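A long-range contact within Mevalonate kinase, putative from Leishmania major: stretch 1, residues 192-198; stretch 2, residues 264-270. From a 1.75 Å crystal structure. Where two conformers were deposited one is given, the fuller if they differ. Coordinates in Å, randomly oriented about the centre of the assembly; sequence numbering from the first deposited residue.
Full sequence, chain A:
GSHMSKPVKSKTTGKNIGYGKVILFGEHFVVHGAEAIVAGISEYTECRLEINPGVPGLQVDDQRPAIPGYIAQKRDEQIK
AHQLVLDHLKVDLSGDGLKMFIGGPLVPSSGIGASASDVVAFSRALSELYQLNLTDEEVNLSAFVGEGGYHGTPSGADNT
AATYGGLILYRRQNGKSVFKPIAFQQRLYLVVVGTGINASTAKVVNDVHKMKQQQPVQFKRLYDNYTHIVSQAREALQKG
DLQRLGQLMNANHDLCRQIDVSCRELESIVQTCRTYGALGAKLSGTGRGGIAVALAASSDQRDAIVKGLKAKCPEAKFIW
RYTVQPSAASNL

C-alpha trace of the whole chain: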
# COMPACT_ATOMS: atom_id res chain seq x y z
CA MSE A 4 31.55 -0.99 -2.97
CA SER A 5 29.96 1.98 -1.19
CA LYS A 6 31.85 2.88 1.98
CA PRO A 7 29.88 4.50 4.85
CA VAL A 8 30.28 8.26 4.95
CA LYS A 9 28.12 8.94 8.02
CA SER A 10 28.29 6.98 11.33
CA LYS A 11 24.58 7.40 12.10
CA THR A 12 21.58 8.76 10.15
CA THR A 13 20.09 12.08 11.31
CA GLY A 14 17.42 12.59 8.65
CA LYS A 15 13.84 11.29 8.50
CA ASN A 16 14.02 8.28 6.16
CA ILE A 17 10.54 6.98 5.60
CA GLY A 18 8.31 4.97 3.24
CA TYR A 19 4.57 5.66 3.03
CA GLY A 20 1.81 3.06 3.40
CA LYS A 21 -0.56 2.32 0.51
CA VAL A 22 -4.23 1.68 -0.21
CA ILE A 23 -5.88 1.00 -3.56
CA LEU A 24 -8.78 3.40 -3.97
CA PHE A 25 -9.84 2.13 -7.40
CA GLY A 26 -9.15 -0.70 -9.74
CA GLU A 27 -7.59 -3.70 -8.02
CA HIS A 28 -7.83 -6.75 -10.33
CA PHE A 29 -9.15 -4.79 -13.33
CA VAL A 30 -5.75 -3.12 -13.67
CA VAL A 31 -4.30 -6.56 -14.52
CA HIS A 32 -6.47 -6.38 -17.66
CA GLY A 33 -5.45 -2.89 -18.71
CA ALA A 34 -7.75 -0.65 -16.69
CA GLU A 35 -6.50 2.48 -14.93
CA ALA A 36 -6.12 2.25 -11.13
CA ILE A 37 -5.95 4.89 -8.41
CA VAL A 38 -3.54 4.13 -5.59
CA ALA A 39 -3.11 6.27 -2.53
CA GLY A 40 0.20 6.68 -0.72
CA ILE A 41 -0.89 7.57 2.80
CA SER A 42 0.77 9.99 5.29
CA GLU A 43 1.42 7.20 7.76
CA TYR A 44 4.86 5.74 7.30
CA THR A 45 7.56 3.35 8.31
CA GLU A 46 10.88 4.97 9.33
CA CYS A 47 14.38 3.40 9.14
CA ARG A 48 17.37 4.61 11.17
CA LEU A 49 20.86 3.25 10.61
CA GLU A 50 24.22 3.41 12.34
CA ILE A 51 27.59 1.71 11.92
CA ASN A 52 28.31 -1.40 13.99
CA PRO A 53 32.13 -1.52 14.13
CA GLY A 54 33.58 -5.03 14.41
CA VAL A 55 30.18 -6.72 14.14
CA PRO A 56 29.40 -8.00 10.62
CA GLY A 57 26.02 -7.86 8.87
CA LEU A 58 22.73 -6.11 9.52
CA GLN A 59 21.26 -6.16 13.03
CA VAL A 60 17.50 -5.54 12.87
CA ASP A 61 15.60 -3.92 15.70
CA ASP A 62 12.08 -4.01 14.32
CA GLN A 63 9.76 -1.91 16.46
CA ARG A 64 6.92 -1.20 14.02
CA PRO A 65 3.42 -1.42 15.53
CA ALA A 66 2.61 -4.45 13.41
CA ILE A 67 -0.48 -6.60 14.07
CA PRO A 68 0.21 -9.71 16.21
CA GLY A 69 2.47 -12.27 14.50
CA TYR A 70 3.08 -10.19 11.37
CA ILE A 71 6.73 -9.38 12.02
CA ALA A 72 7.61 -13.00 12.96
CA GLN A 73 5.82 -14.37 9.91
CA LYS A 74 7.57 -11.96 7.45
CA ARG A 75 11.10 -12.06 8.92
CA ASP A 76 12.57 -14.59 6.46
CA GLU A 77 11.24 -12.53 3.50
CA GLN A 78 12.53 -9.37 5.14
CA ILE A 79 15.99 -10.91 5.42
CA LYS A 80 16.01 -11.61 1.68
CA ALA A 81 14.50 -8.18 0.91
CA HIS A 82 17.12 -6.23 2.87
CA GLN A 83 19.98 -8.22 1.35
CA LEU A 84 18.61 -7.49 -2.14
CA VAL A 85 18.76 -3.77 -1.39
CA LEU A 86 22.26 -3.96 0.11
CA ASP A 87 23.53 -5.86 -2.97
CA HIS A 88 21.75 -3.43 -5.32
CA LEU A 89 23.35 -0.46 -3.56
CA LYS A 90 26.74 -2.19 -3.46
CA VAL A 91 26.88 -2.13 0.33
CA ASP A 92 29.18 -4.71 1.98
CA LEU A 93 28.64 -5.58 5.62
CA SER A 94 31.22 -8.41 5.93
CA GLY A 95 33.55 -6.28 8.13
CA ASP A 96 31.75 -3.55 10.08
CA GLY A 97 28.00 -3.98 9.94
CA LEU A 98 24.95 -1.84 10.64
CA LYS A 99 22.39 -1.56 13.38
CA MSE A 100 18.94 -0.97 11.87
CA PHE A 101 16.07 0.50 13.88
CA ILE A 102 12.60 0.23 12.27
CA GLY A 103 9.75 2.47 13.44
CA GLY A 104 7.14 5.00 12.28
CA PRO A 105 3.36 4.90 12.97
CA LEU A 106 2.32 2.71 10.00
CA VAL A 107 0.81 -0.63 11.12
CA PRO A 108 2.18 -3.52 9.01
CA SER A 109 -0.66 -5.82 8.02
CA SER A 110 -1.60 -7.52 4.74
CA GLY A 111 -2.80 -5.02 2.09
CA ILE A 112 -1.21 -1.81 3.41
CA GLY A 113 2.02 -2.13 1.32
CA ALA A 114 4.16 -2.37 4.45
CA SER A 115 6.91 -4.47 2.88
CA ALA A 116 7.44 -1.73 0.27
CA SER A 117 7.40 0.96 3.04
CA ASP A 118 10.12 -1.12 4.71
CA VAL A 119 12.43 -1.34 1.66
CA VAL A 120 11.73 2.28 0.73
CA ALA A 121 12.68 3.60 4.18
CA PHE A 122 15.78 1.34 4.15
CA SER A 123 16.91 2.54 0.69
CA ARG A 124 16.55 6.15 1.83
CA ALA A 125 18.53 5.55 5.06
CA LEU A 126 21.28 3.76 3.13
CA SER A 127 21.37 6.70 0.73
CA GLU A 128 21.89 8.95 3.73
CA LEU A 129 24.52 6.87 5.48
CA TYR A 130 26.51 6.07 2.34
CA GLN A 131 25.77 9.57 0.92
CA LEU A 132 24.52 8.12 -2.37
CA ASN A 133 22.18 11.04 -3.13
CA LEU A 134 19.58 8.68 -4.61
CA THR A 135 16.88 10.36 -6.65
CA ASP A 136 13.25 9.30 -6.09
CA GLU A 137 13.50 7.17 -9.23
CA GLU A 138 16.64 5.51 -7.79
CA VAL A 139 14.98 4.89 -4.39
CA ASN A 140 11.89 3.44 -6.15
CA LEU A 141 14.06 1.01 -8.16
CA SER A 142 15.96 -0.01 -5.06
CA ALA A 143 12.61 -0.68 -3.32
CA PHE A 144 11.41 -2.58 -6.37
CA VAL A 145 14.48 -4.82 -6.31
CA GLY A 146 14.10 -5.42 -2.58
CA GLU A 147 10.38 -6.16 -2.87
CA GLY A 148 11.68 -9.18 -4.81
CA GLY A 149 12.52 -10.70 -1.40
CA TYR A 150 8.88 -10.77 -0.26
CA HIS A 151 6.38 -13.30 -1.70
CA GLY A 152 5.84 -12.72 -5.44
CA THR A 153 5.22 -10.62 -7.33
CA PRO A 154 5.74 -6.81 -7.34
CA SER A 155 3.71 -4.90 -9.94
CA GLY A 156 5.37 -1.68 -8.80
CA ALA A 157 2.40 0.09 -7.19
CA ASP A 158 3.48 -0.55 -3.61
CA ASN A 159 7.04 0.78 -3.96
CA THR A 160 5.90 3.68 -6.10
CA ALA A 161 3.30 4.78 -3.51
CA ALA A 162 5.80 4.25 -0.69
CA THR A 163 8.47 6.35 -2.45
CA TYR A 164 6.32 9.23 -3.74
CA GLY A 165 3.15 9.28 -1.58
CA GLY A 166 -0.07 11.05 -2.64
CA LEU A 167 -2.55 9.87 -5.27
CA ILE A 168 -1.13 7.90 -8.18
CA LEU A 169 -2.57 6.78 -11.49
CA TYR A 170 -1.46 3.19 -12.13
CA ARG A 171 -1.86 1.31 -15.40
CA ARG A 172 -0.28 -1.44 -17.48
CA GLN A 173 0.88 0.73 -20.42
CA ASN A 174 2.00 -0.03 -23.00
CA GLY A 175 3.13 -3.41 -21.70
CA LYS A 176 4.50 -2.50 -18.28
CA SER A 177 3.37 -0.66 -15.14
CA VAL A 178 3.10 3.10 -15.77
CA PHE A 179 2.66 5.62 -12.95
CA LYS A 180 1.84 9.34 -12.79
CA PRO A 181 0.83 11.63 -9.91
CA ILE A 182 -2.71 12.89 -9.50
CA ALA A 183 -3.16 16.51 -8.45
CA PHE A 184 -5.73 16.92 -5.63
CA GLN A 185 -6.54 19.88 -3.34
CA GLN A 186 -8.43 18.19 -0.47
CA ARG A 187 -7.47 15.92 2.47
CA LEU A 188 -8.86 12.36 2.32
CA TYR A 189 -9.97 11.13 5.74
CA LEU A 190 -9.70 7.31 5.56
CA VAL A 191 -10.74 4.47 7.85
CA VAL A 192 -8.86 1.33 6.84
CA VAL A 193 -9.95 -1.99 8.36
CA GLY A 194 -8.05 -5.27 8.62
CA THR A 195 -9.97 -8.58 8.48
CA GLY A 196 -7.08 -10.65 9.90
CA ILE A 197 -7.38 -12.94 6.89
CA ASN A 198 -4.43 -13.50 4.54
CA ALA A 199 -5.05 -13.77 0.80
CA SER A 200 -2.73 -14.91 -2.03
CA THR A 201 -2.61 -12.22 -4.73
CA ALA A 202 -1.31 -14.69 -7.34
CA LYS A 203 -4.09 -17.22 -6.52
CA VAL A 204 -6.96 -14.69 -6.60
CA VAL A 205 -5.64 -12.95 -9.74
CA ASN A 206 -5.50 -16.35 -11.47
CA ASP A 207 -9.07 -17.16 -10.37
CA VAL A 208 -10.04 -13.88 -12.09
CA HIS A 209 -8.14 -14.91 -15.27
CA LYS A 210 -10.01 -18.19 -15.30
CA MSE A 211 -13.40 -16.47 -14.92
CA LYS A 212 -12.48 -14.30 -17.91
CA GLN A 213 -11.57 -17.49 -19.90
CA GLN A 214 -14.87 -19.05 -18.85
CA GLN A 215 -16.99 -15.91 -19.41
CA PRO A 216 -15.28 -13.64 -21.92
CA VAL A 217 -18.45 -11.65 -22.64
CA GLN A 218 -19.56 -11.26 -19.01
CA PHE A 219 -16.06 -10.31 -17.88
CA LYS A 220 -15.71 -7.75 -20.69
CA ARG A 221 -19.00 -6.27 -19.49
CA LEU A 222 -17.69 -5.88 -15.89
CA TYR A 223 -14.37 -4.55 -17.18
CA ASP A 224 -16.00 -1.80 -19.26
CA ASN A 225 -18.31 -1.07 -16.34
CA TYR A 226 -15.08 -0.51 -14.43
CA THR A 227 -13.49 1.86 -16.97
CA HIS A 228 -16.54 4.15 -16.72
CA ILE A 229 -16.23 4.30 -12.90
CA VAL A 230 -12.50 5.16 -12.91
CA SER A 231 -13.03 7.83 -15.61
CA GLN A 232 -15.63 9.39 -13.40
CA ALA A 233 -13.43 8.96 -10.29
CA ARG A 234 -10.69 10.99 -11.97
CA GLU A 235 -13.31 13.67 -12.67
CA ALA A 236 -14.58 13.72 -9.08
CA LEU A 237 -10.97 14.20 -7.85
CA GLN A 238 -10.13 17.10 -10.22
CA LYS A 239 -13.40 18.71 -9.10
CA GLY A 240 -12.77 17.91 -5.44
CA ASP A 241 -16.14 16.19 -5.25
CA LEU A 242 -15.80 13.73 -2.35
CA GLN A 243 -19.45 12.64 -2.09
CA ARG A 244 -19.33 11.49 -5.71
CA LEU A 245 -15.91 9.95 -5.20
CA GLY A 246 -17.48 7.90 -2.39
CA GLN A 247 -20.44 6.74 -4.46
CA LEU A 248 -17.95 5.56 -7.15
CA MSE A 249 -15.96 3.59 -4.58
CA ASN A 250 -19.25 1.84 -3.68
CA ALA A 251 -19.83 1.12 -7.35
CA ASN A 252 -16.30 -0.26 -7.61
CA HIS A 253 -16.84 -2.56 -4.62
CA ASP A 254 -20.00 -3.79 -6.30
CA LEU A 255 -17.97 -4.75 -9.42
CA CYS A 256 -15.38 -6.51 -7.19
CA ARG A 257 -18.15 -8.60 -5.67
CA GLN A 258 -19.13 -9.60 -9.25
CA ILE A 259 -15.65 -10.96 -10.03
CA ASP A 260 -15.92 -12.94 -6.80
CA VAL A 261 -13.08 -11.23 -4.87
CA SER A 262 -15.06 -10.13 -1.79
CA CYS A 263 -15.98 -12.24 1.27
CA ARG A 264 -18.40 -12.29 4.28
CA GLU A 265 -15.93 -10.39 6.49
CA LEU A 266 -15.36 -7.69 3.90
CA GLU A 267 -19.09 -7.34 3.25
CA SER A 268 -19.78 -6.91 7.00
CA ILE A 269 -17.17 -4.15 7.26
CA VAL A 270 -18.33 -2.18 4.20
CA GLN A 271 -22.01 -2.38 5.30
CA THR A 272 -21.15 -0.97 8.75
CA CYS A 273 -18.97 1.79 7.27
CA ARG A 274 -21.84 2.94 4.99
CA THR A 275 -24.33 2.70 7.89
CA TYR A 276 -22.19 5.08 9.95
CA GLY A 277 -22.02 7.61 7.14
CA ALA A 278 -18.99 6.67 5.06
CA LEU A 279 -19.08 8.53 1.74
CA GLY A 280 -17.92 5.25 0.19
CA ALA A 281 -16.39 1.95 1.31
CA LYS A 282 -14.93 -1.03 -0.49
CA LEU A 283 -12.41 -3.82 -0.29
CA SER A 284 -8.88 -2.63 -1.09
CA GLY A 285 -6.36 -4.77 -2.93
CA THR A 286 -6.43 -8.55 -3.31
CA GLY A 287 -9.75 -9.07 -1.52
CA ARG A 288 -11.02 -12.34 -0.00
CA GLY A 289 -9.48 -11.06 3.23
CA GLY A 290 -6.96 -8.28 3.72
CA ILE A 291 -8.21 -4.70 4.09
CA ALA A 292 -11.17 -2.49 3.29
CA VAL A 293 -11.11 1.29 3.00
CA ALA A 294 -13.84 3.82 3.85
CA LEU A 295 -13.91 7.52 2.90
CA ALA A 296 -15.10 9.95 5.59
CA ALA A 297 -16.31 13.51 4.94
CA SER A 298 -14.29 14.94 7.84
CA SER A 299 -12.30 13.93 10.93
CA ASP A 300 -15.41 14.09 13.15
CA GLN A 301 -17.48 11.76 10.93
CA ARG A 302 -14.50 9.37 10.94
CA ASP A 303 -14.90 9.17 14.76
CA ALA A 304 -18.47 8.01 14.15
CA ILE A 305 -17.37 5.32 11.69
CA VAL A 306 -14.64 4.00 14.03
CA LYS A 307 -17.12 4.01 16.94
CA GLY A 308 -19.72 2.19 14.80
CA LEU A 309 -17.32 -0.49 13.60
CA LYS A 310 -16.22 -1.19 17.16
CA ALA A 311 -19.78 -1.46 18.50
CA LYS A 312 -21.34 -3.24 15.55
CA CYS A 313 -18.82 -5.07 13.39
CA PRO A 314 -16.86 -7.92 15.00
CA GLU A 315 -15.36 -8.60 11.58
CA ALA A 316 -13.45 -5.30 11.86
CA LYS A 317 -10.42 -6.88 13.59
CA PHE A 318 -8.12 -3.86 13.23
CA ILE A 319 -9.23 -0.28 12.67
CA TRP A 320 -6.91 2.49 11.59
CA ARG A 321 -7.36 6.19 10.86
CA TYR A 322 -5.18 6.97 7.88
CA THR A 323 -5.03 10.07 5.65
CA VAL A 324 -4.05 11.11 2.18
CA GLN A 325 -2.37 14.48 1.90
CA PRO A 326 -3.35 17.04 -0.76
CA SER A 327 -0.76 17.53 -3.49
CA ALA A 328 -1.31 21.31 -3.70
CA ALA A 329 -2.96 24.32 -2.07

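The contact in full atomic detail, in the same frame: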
# COMPACT_ATOMS: atom_id res chain seq x y z
N VAL A 192 -9.26 2.57 7.48
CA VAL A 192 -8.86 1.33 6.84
C VAL A 192 -9.03 0.21 7.86
O VAL A 192 -8.69 0.39 9.03
CB VAL A 192 -7.42 1.37 6.30
CG1 VAL A 192 -7.07 0.03 5.60
CG2 VAL A 192 -7.23 2.56 5.35
N VAL A 193 -9.57 -0.92 7.42
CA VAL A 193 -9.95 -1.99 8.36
C VAL A 193 -9.30 -3.31 7.96
O VAL A 193 -9.40 -3.73 6.80
CB VAL A 193 -11.50 -2.16 8.39
CG1 VAL A 193 -11.92 -3.28 9.31
CG2 VAL A 193 -12.19 -0.86 8.78
N GLY A 194 -8.64 -3.98 8.91
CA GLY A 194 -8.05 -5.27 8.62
C GLY A 194 -8.96 -6.42 9.05
O GLY A 194 -9.51 -6.38 10.17
N THR A 195 -9.09 -7.44 8.19
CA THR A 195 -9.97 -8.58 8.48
C THR A 195 -9.25 -9.65 9.30
O THR A 195 -9.89 -10.49 9.93
CB THR A 195 -10.49 -9.24 7.17
OG1 THR A 195 -9.37 -9.66 6.38
CG2 THR A 195 -11.24 -8.25 6.26
N GLY A 196 -7.91 -9.62 9.25
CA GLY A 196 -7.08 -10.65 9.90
C GLY A 196 -6.89 -11.89 9.03
O GLY A 196 -6.26 -12.87 9.44
N ILE A 197 -7.42 -11.83 7.81
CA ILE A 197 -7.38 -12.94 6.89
C ILE A 197 -6.34 -12.65 5.81
O ILE A 197 -6.33 -11.56 5.22
CB ILE A 197 -8.79 -13.18 6.29
CG1 ILE A 197 -9.84 -13.23 7.41
CG2 ILE A 197 -8.82 -14.45 5.42
CD1 ILE A 197 -11.26 -13.16 6.94
N ASN A 198 -5.47 -13.63 5.56
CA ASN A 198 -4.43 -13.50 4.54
C ASN A 198 -4.85 -14.11 3.21
O ASN A 198 -5.32 -15.24 3.14
CB ASN A 198 -3.12 -14.13 5.04
CG ASN A 198 -2.45 -13.30 6.13
OD1 ASN A 198 -2.42 -12.07 6.06
ND2 ASN A 198 -1.92 -13.97 7.15
N ARG A 264 -17.48 -12.64 3.18
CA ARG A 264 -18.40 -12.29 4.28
C ARG A 264 -17.85 -11.19 5.20
O ARG A 264 -18.58 -10.25 5.58
CB ARG A 264 -18.72 -13.55 5.11
CG ARG A 264 -19.56 -13.33 6.35
CD ARG A 264 -19.56 -14.54 7.32
NE ARG A 264 -18.28 -14.67 8.04
CZ ARG A 264 -17.84 -15.78 8.63
NH1 ARG A 264 -18.54 -16.91 8.60
NH2 ARG A 264 -16.66 -15.76 9.25
N GLU A 265 -16.58 -11.32 5.57
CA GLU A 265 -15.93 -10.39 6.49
C GLU A 265 -15.81 -9.00 5.86
O GLU A 265 -16.10 -7.99 6.51
CB GLU A 265 -14.56 -10.91 6.92
CG GLU A 265 -14.62 -12.16 7.79
CD GLU A 265 -14.70 -13.44 6.98
OE1 GLU A 265 -14.64 -13.37 5.73
OE2 GLU A 265 -14.79 -14.53 7.59
N LEU A 266 -15.41 -8.95 4.61
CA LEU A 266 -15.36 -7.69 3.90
C LEU A 266 -16.74 -7.06 3.76
O LEU A 266 -16.91 -5.86 3.95
CB LEU A 266 -14.69 -7.86 2.53
CG LEU A 266 -13.17 -8.03 2.58
CD1 LEU A 266 -12.66 -8.44 1.21
CD2 LEU A 266 -12.48 -6.76 3.07
N GLU A 267 -17.74 -7.87 3.40
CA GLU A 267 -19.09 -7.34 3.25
C GLU A 267 -19.61 -6.72 4.56
O GLU A 267 -20.18 -5.63 4.57
CB GLU A 267 -20.03 -8.44 2.74
CG GLU A 267 -19.73 -8.84 1.30
CD GLU A 267 -19.79 -7.66 0.34
OE1 GLU A 267 -20.81 -6.92 0.33
OE2 GLU A 267 -18.81 -7.47 -0.41
N SER A 268 -19.35 -7.39 5.67
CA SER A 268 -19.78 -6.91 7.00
C SER A 268 -19.18 -5.53 7.32
O SER A 268 -19.89 -4.60 7.73
CB SER A 268 -19.41 -7.93 8.08
OG SER A 268 -19.68 -7.42 9.37
N ILE A 269 -17.89 -5.40 7.08
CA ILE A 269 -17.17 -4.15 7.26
C ILE A 269 -17.76 -3.03 6.40
O ILE A 269 -18.15 -1.97 6.92
CB ILE A 269 -15.66 -4.34 6.99
CG1 ILE A 269 -15.06 -5.37 7.96
CG2 ILE A 269 -14.87 -3.03 7.11
CD1 ILE A 269 -13.63 -5.83 7.59
N VAL A 270 -17.85 -3.25 5.09
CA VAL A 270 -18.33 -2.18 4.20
C VAL A 270 -19.78 -1.74 4.53
O VAL A 270 -20.08 -0.55 4.48
CB VAL A 270 -18.09 -2.44 2.69
CG1 VAL A 270 -16.60 -2.64 2.40
CG2 VAL A 270 -18.94 -3.59 2.16

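A strand and the segment that follows it lie against one face of a helix, and the two backbones never bond to each other. Residues 192-194 are extended, part of a strand that begins earlier in the chain; residues 264-270 are helical and continue onward, held by i to i+4 hydrogen bonds such as Ser268 N to Arg264 O (3.0 Å) and Ile269 N to Glu265 O (3.2 Å). The two chains run in opposite senses: Val193 CA sits 7.6 Å from Ile269 CA, while Thr195 CA lies 6.5 Å from Glu265 CA. At that spacing side chains must fill the gap, and no hydrogen bond crosses it.

Alternation along the strand turns Val193 and Thr195 toward the helix, with Val192 pointing away and Gly194 without a side chain; after the turn at Thr195 and Gly196, Ile197 points toward it too. On the helix, Glu265 and Ile269 are one i to i+4 step apart and both point toward the strand side; Leu266 leaves its backbone sideways, but its end comes nearer.

Ile269 gives the most surface to the contact. Its chi1 m, chi2 t rotamer extends CD1 to 3.5 Å from Val193 CG1, a close apolar pairing, and the same Ile269 CD1 lies 3.7 Å from Thr195 CG2. One methyl thus meets two successive inward-facing positions of the other stretch. Thr195 CG2 also approaches Leu266 CD2 at 3.7 Å, so this methyl touches two helix side chains.

Thr195 shows how a polar residue can serve an apolar contact. With chi1 near +60°, its methyl is directed at the helix, while its hydroxyl accepts from Ile197 N (Ile197 N to Thr195 OG1 3.2 Å, 157°), a bond that spans Gly196 across the turn, and is also hydrogen-bonded elsewhere in the structure. Gly196 has a positive phi of 84°, a conformation that by itself favours glycine.

Beyond the turn, Ile197 brings CD1 to 3.5 Å from Glu265 CD. This is a van der Waals contact between a methyl and a carboxylate carbon, toward the more exposed end of the contact. The carboxylate finds its charge partner within the helix, where Arg264 NH2 forms a salt bridge with Glu265 OE2 at 2.8 Å; the hydrogen bond within it is weak, with an angle of 118°. The rule to read here is economical: methyls of stretch 1 make the crossing, and no polar pairing joins the two stretches; hydrogen bonds and the salt bridge lie within a stretch or go elsewhere in the structure, over a modest 263 Å² of buried surface.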